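Local coordinates for PLP-Dependent L-Arginine Hydroxylase MppP (Streptomyces wadayamensis, PDB 5DJ3), which hydroxylates L-arginine with the help of a pyridoxal 5'-phosphate cofactor and belongs to a family of pyridoxal-phosphate-dependent aminotransferases, at residues N160-V165 with V309-F314; F332-R337 with M350-L355. All coordinates share one frame; numbering follows the deposited sequence.

How the interactions relate
Interaction 1 and interaction 2 meet on the sheet that holds strands 309-314 and 350-354 as neighbours. Backbone bonds such as Glu310 O to Ile353 N join them there. Both contacts touch the cofactor-arginine adduct 5DK. Interaction 1 ties an active-site loop to strand 309-314, chiefly by side-chain packing and a water. Interaction 2 is a backbone ladder at the edge of the sheet. All touching residues of interaction 1 are buried, while Leu334 and Pro335 of interaction 2 are partly exposed. Asn160 reaches the pyridine hydroxyl and the carboxylate of 5DK, while Arg352 holds both carboxylate oxygens. Asn160 OD1 also accepts from Arg352 NH1, joining the two interactions within one active site.

Interaction 1: residues N160-V165 with V309-F314. With 5DK ((E)-N~2~-({3-hydroxy-2-methyl-5-[(phosphonooxy)methyl]pyridin-4-yl}methylidene)-D-arginine), chain E.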
# COMPACT_ATOMS: atom_id res chain seq x y z
N ASN A 160 -17.65 -10.74 5.08
CA ASN A 160 -17.45 -11.19 3.74
C ASN A 160 -16.99 -12.60 3.91
O ASN A 160 -15.92 -12.79 4.46
CB ASN A 160 -16.38 -10.34 3.07
CG ASN A 160 -15.88 -10.92 1.79
OD1 ASN A 160 -16.42 -11.88 1.23
ND2 ASN A 160 -14.87 -10.27 1.25
N PRO A 161 -17.71 -13.58 3.35
CA PRO A 161 -18.68 -13.48 2.25
C PRO A 161 -20.15 -13.55 2.64
O PRO A 161 -21.00 -13.55 1.74
CB PRO A 161 -18.32 -14.71 1.41
CG PRO A 161 -17.93 -15.75 2.46
CD PRO A 161 -17.31 -14.97 3.61
N THR A 162 -20.46 -13.61 3.92
CA THR A 162 -21.81 -13.94 4.37
C THR A 162 -22.74 -12.73 4.40
O THR A 162 -23.97 -12.91 4.33
CB THR A 162 -21.77 -14.57 5.78
OG1 THR A 162 -21.34 -13.56 6.71
CG2 THR A 162 -20.83 -15.78 5.82
N GLY A 163 -22.20 -11.53 4.51
CA GLY A 163 -22.97 -10.31 4.69
C GLY A 163 -23.43 -10.06 6.11
O GLY A 163 -24.07 -9.03 6.37
N ARG A 164 -23.13 -10.98 7.02
CA ARG A 164 -23.65 -10.95 8.38
C ARG A 164 -23.14 -9.72 9.15
O ARG A 164 -21.93 -9.48 9.23
CB ARG A 164 -23.23 -12.24 9.08
CG ARG A 164 -23.84 -12.47 10.45
CD ARG A 164 -24.99 -13.48 10.38
NE ARG A 164 -25.53 -13.80 11.71
CZ ARG A 164 -25.43 -14.98 12.32
NH1 ARG A 164 -24.82 -16.01 11.73
NH2 ARG A 164 -25.97 -15.14 13.52
N VAL A 165 -24.07 -8.97 9.76
CA VAL A 165 -23.78 -7.73 10.47
C VAL A 165 -23.80 -7.96 11.98
O VAL A 165 -24.80 -8.42 12.56
CB VAL A 165 -24.77 -6.62 10.08
CG1 VAL A 165 -24.44 -5.32 10.83
CG2 VAL A 165 -24.77 -6.41 8.58
N VAL A 309 -21.52 -8.96 -2.50
CA VAL A 309 -21.11 -10.29 -2.93
C VAL A 309 -22.16 -11.23 -2.40
O VAL A 309 -22.85 -10.92 -1.42
CB VAL A 309 -19.70 -10.70 -2.45
CG1 VAL A 309 -18.70 -9.69 -2.87
CG2 VAL A 309 -19.68 -10.92 -0.91
N GLU A 310 -22.29 -12.38 -3.06
CA GLU A 310 -23.40 -13.28 -2.85
C GLU A 310 -22.92 -14.71 -2.96
O GLU A 310 -22.31 -15.06 -3.97
CB GLU A 310 -24.51 -13.03 -3.90
CG GLU A 310 -25.67 -14.01 -3.86
CD GLU A 310 -26.68 -13.76 -2.72
OE1 GLU A 310 -26.41 -12.97 -1.79
OE2 GLU A 310 -27.77 -14.36 -2.76
N ARG A 311 -23.21 -15.52 -1.95
CA ARG A 311 -22.90 -16.94 -1.97
C ARG A 311 -24.04 -17.73 -2.59
O ARG A 311 -25.21 -17.46 -2.36
CB ARG A 311 -22.64 -17.46 -0.55
CG ARG A 311 -21.45 -16.84 0.16
CD ARG A 311 -20.93 -17.70 1.29
NE ARG A 311 -21.89 -17.80 2.37
CZ ARG A 311 -21.73 -18.56 3.44
NH1 ARG A 311 -20.65 -19.29 3.58
NH2 ARG A 311 -22.67 -18.59 4.37
N VAL A 312 -23.67 -18.74 -3.37
CA VAL A 312 -24.60 -19.70 -3.94
C VAL A 312 -24.12 -21.09 -3.54
O VAL A 312 -22.95 -21.42 -3.72
CB VAL A 312 -24.67 -19.58 -5.47
CG1 VAL A 312 -25.71 -20.53 -6.01
CG2 VAL A 312 -25.02 -18.18 -5.87
N ALA A 313 -25.03 -21.91 -3.01
CA ALA A 313 -24.75 -23.28 -2.64
C ALA A 313 -25.33 -24.26 -3.65
O ALA A 313 -26.34 -23.99 -4.31
CB ALA A 313 -25.33 -23.61 -1.26
N PHE A 314 -24.72 -25.43 -3.73
CA PHE A 314 -25.28 -26.45 -4.59
C PHE A 314 -24.98 -27.81 -4.00
O PHE A 314 -24.04 -27.98 -3.22
CB PHE A 314 -24.74 -26.32 -6.01
CG PHE A 314 -23.46 -25.61 -6.08
CD1 PHE A 314 -22.29 -26.27 -5.75
CD2 PHE A 314 -23.42 -24.26 -6.42
CE1 PHE A 314 -21.08 -25.61 -5.78
CE2 PHE A 314 -22.22 -23.59 -6.45
CZ PHE A 314 -21.05 -24.27 -6.13
C2 5DK E . -12.23 -7.16 3.84
C3 5DK E . -12.23 -7.55 2.51
C4 5DK E . -11.15 -7.24 1.68
C5 5DK E . -10.10 -6.54 2.28
C6 5DK E . -10.17 -6.18 3.62
CB 5DK E . -11.23 -7.74 -2.51
O3 5DK E . -13.34 -8.26 2.05
O1P 5DK E . -8.66 -3.10 -0.94
O2P 5DK E . -6.87 -4.24 0.37
O3P 5DK E . -7.92 -5.42 -1.50
O4P 5DK E . -9.31 -5.10 0.63
N 5DK E . -12.10 -8.15 -0.29
P 5DK E . -8.20 -4.44 -0.38
C2A 5DK E . -13.45 -7.56 4.69
C4A 5DK E . -11.05 -7.63 0.18
C5A 5DK E . -8.88 -6.16 1.44
N1 5DK E . -11.21 -6.48 4.36
CA 5DK E . -11.77 -8.81 -1.55
C 5DK E . -13.01 -9.46 -2.18
O 5DK E . -14.06 -9.66 -1.54
CG 5DK E . -10.05 -8.25 -3.37
CD 5DK E . -9.11 -7.07 -3.72
NE 5DK E . -9.57 -6.43 -4.96
CZ 5DK E . -8.68 -5.54 -5.72
NH1 5DK E . -7.53 -4.89 -5.07
NH2 5DK E . -8.92 -5.32 -6.93
OXT 5DK E . -13.05 -9.86 -3.37
O HOH W 1 -23.27 -12.06 1.18
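Pro161 and Val309 mark the nearest approach of the two backbones, with 6.6 Å between Pro161 CA and Val309 CA. The loop 160-165 does not pair with strand 309-314. Instead, a water sits 2.8 Å from Pro161 O and 2.9 Å from Val309 O, placed to donate to either. The peptide before Pro161 is cis. This Asn-cis-Pro step is a feature of aspartate aminotransferase relatives, where the asparagine hydrogen-bonds the cofactor's O3 oxygen. Here Asn160 ND2 donates to 5DK O3 at 2.6 Å and to the carboxylate atom 5DK O at 3.0 Å. With CG anti to the backbone N (chi1 167°), the amide reaches the bound group. Its OD1, which accepts from Arg352 NH1, has Val309 CG2 as a distant neighbour. Arg311 runs its CG and CD past the Pro161 ring, with Pro161 CG 3.8 Å from Arg311 CD. A bend at chi3 (-66°) sets the guanidinium beside Thr162, whose CG2 lies over one face near the rim. Arg311 NE makes a salt bridge with Asp302. With an alanine here, Asp302 would probably lose its charged mate and Pro161 and Thr162 their cover. Thr162 OG1 accepts from Arg164 N in an ST turn and is also hydrogen-bonded to Glu134.

Interaction 2: residues F332-R337 with M350-L355; sequences FALPCR and MVRIAL. With 5DK ((E)-N~2~-({3-hydroxy-2-methyl-5-[(phosphonooxy)methyl]pyridin-4-yl}methylidene)-D-arginine), chain E.
Leu334 and Arg352 form an antiparallel hydrogen-bonded pair, and together with Cys336 they make the tight part of the contact. Arg352 N donates to Leu334 O at 2.8 Å. Leu334 O also receives a CA-H...O contact from Val351 CA at 3.2 Å. The return bond, Leu334 N to Arg352 O, is weak at 3.3 Å. Both side chains rise from the same face of the sheet and run alongside each other. Leu334 CD1 lies over one face of the guanidinium, 3.5 Å from Arg352 NH2. The Arg352 chain turns at chi3 (74°) and presents the edge of its guanidinium to the 5DK carboxylate. Arg352 NH1 binds 5DK O at 2.7 Å, and Arg352 NH2 binds 5DK OXT at 2.9 Å. The two bonds grip the carboxylate at that edge, with 5DK C close to the guanidinium plane. The arrangement is like that of the arginine that binds the substrate carboxylate in aspartate aminotransferase. Arg352 NH2 also bonds to Ala26 O.

Farther along, Cys336 N donates to Met350 O at 3.1 Å. Cys336 CB packs on Met350 CB at 3.7 Å, and its SG lies on the strand backbone at Val351 C and Arg352 N.

The looser side lies at Pro335 and Arg337, both partly exposed. Pro335 pairs with Val351 without hydrogen bonds, and its CB points away from strand 350-354. A water accepts from Arg337 N and is placed to donate to Met350 O, bridging the segments.

Strand 334-335 is an outer strand of this chain's sheet, with 350-354 between it and 309-314. Leu326 and Trp323 of helix 319-328 touch Ala333 and Pro335, while Ile353 rests on Val288 of helix 256-292.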
# COMPACT_ATOMS: atom_id res chain seq x y z
N PHE A 332 -15.94 -16.13 -14.72
CA PHE A 332 -14.99 -16.28 -13.60
C PHE A 332 -15.71 -15.88 -12.32
O PHE A 332 -15.93 -14.69 -12.06
CB PHE A 332 -13.74 -15.43 -13.81
CG PHE A 332 -12.94 -15.80 -15.05
CD1 PHE A 332 -11.98 -16.80 -15.01
CD2 PHE A 332 -13.13 -15.11 -16.23
CE1 PHE A 332 -11.24 -17.12 -16.14
CE2 PHE A 332 -12.40 -15.41 -17.37
CZ PHE A 332 -11.46 -16.42 -17.33
N ALA A 333 -16.10 -16.88 -11.54
CA ALA A 333 -16.59 -16.69 -10.19
C ALA A 333 -15.48 -17.10 -9.20
O ALA A 333 -14.33 -17.27 -9.60
CB ALA A 333 -17.88 -17.49 -9.99
N LEU A 334 -15.83 -17.26 -7.92
CA LEU A 334 -14.90 -17.60 -6.86
C LEU A 334 -15.40 -18.81 -6.09
O LEU A 334 -16.53 -18.79 -5.57
CB LEU A 334 -14.72 -16.47 -5.85
CG LEU A 334 -13.69 -15.35 -5.95
CD1 LEU A 334 -13.65 -14.63 -4.54
CD2 LEU A 334 -12.34 -15.88 -6.37
N PRO A 335 -14.61 -19.87 -5.96
CA PRO A 335 -14.99 -20.93 -5.02
C PRO A 335 -14.83 -20.45 -3.58
O PRO A 335 -14.03 -19.59 -3.27
CB PRO A 335 -14.02 -22.06 -5.35
CG PRO A 335 -12.90 -21.42 -6.00
CD PRO A 335 -13.38 -20.19 -6.68
N CYS A 336 -15.63 -21.04 -2.71
CA CYS A 336 -15.74 -20.52 -1.36
C CYS A 336 -14.76 -21.15 -0.36
O CYS A 336 -14.65 -20.64 0.76
CB CYS A 336 -17.17 -20.68 -0.89
SG CYS A 336 -18.12 -19.21 -1.31
N ARG A 337 -14.03 -22.21 -0.73
CA ARG A 337 -13.13 -22.88 0.21
C ARG A 337 -12.28 -21.89 0.98
O ARG A 337 -12.07 -22.04 2.19
CB ARG A 337 -12.21 -23.85 -0.51
CG ARG A 337 -12.81 -25.17 -0.91
CD ARG A 337 -11.76 -26.04 -1.61
NE ARG A 337 -10.61 -26.37 -0.75
CZ ARG A 337 -10.59 -27.37 0.12
NH1 ARG A 337 -11.64 -28.15 0.29
NH2 ARG A 337 -9.51 -27.58 0.84
N MET A 350 -19.97 -24.28 -2.39
CA MET A 350 -20.45 -22.92 -2.62
C MET A 350 -19.50 -22.17 -3.54
O MET A 350 -18.29 -22.37 -3.51
CB MET A 350 -20.59 -22.11 -1.31
CG MET A 350 -21.68 -22.62 -0.36
SD MET A 350 -21.79 -21.64 1.18
CE MET A 350 -20.26 -22.11 1.96
N VAL A 351 -20.07 -21.26 -4.35
CA VAL A 351 -19.29 -20.21 -4.99
C VAL A 351 -19.81 -18.86 -4.53
O VAL A 351 -20.91 -18.74 -3.98
CB VAL A 351 -19.30 -20.31 -6.54
CG1 VAL A 351 -18.66 -21.59 -6.97
CG2 VAL A 351 -20.72 -20.23 -7.11
N ARG A 352 -18.98 -17.83 -4.74
CA ARG A 352 -19.31 -16.43 -4.51
C ARG A 352 -19.42 -15.69 -5.84
O ARG A 352 -18.60 -15.88 -6.75
CB ARG A 352 -18.24 -15.76 -3.62
CG ARG A 352 -18.74 -14.57 -2.88
CD ARG A 352 -17.60 -13.81 -2.18
NE ARG A 352 -16.83 -13.08 -3.18
CZ ARG A 352 -15.93 -12.15 -2.92
NH1 ARG A 352 -15.66 -11.78 -1.66
NH2 ARG A 352 -15.32 -11.56 -3.93
N ILE A 353 -20.41 -14.82 -5.93
CA ILE A 353 -20.69 -14.02 -7.12
C ILE A 353 -20.58 -12.55 -6.72
O ILE A 353 -21.13 -12.14 -5.69
CB ILE A 353 -22.07 -14.34 -7.69
CG1 ILE A 353 -22.12 -15.80 -8.16
CG2 ILE A 353 -22.40 -13.42 -8.88
CD1 ILE A 353 -23.50 -16.25 -8.43
N ALA A 354 -19.82 -11.77 -7.50
CA ALA A 354 -19.76 -10.33 -7.33
C ALA A 354 -20.98 -9.65 -7.95
O ALA A 354 -21.27 -9.82 -9.14
CB ALA A 354 -18.48 -9.76 -7.95
N LEU A 355 -21.68 -8.85 -7.14
CA LEU A 355 -22.86 -8.10 -7.59
C LEU A 355 -22.55 -6.67 -8.03
O LEU A 355 -23.38 -6.05 -8.70
CB LEU A 355 -23.90 -8.04 -6.46
CG LEU A 355 -24.37 -9.37 -5.89
CD1 LEU A 355 -25.50 -9.10 -4.89
CD2 LEU A 355 -24.82 -10.33 -6.98
C2 5DK E . -12.23 -7.16 3.84
C3 5DK E . -12.23 -7.55 2.51
C4 5DK E . -11.15 -7.24 1.68
C5 5DK E . -10.10 -6.54 2.28
C6 5DK E . -10.17 -6.18 3.62
CB 5DK E . -11.23 -7.74 -2.51
O3 5DK E . -13.34 -8.26 2.05
O1P 5DK E . -8.66 -3.10 -0.94
O2P 5DK E . -6.87 -4.24 0.37
O3P 5DK E . -7.92 -5.42 -1.50
O4P 5DK E . -9.31 -5.10 0.63
N 5DK E . -12.10 -8.15 -0.29
P 5DK E . -8.20 -4.44 -0.38
C2A 5DK E . -13.45 -7.56 4.69
C4A 5DK E . -11.05 -7.63 0.18
C5A 5DK E . -8.88 -6.16 1.44
N1 5DK E . -11.21 -6.48 4.36
CA 5DK E . -11.77 -8.81 -1.55
C 5DK E . -13.01 -9.46 -2.18
O 5DK E . -14.06 -9.66 -1.54
CG 5DK E . -10.05 -8.25 -3.37
CD 5DK E . -9.11 -7.07 -3.72
NE 5DK E . -9.57 -6.43 -4.96
CZ 5DK E . -8.68 -5.54 -5.72
NH1 5DK E . -7.53 -4.89 -5.07
NH2 5DK E . -8.92 -5.32 -6.93
OXT 5DK E . -13.05 -9.86 -3.37
O HOH W 2 -15.47 -23.86 -2.99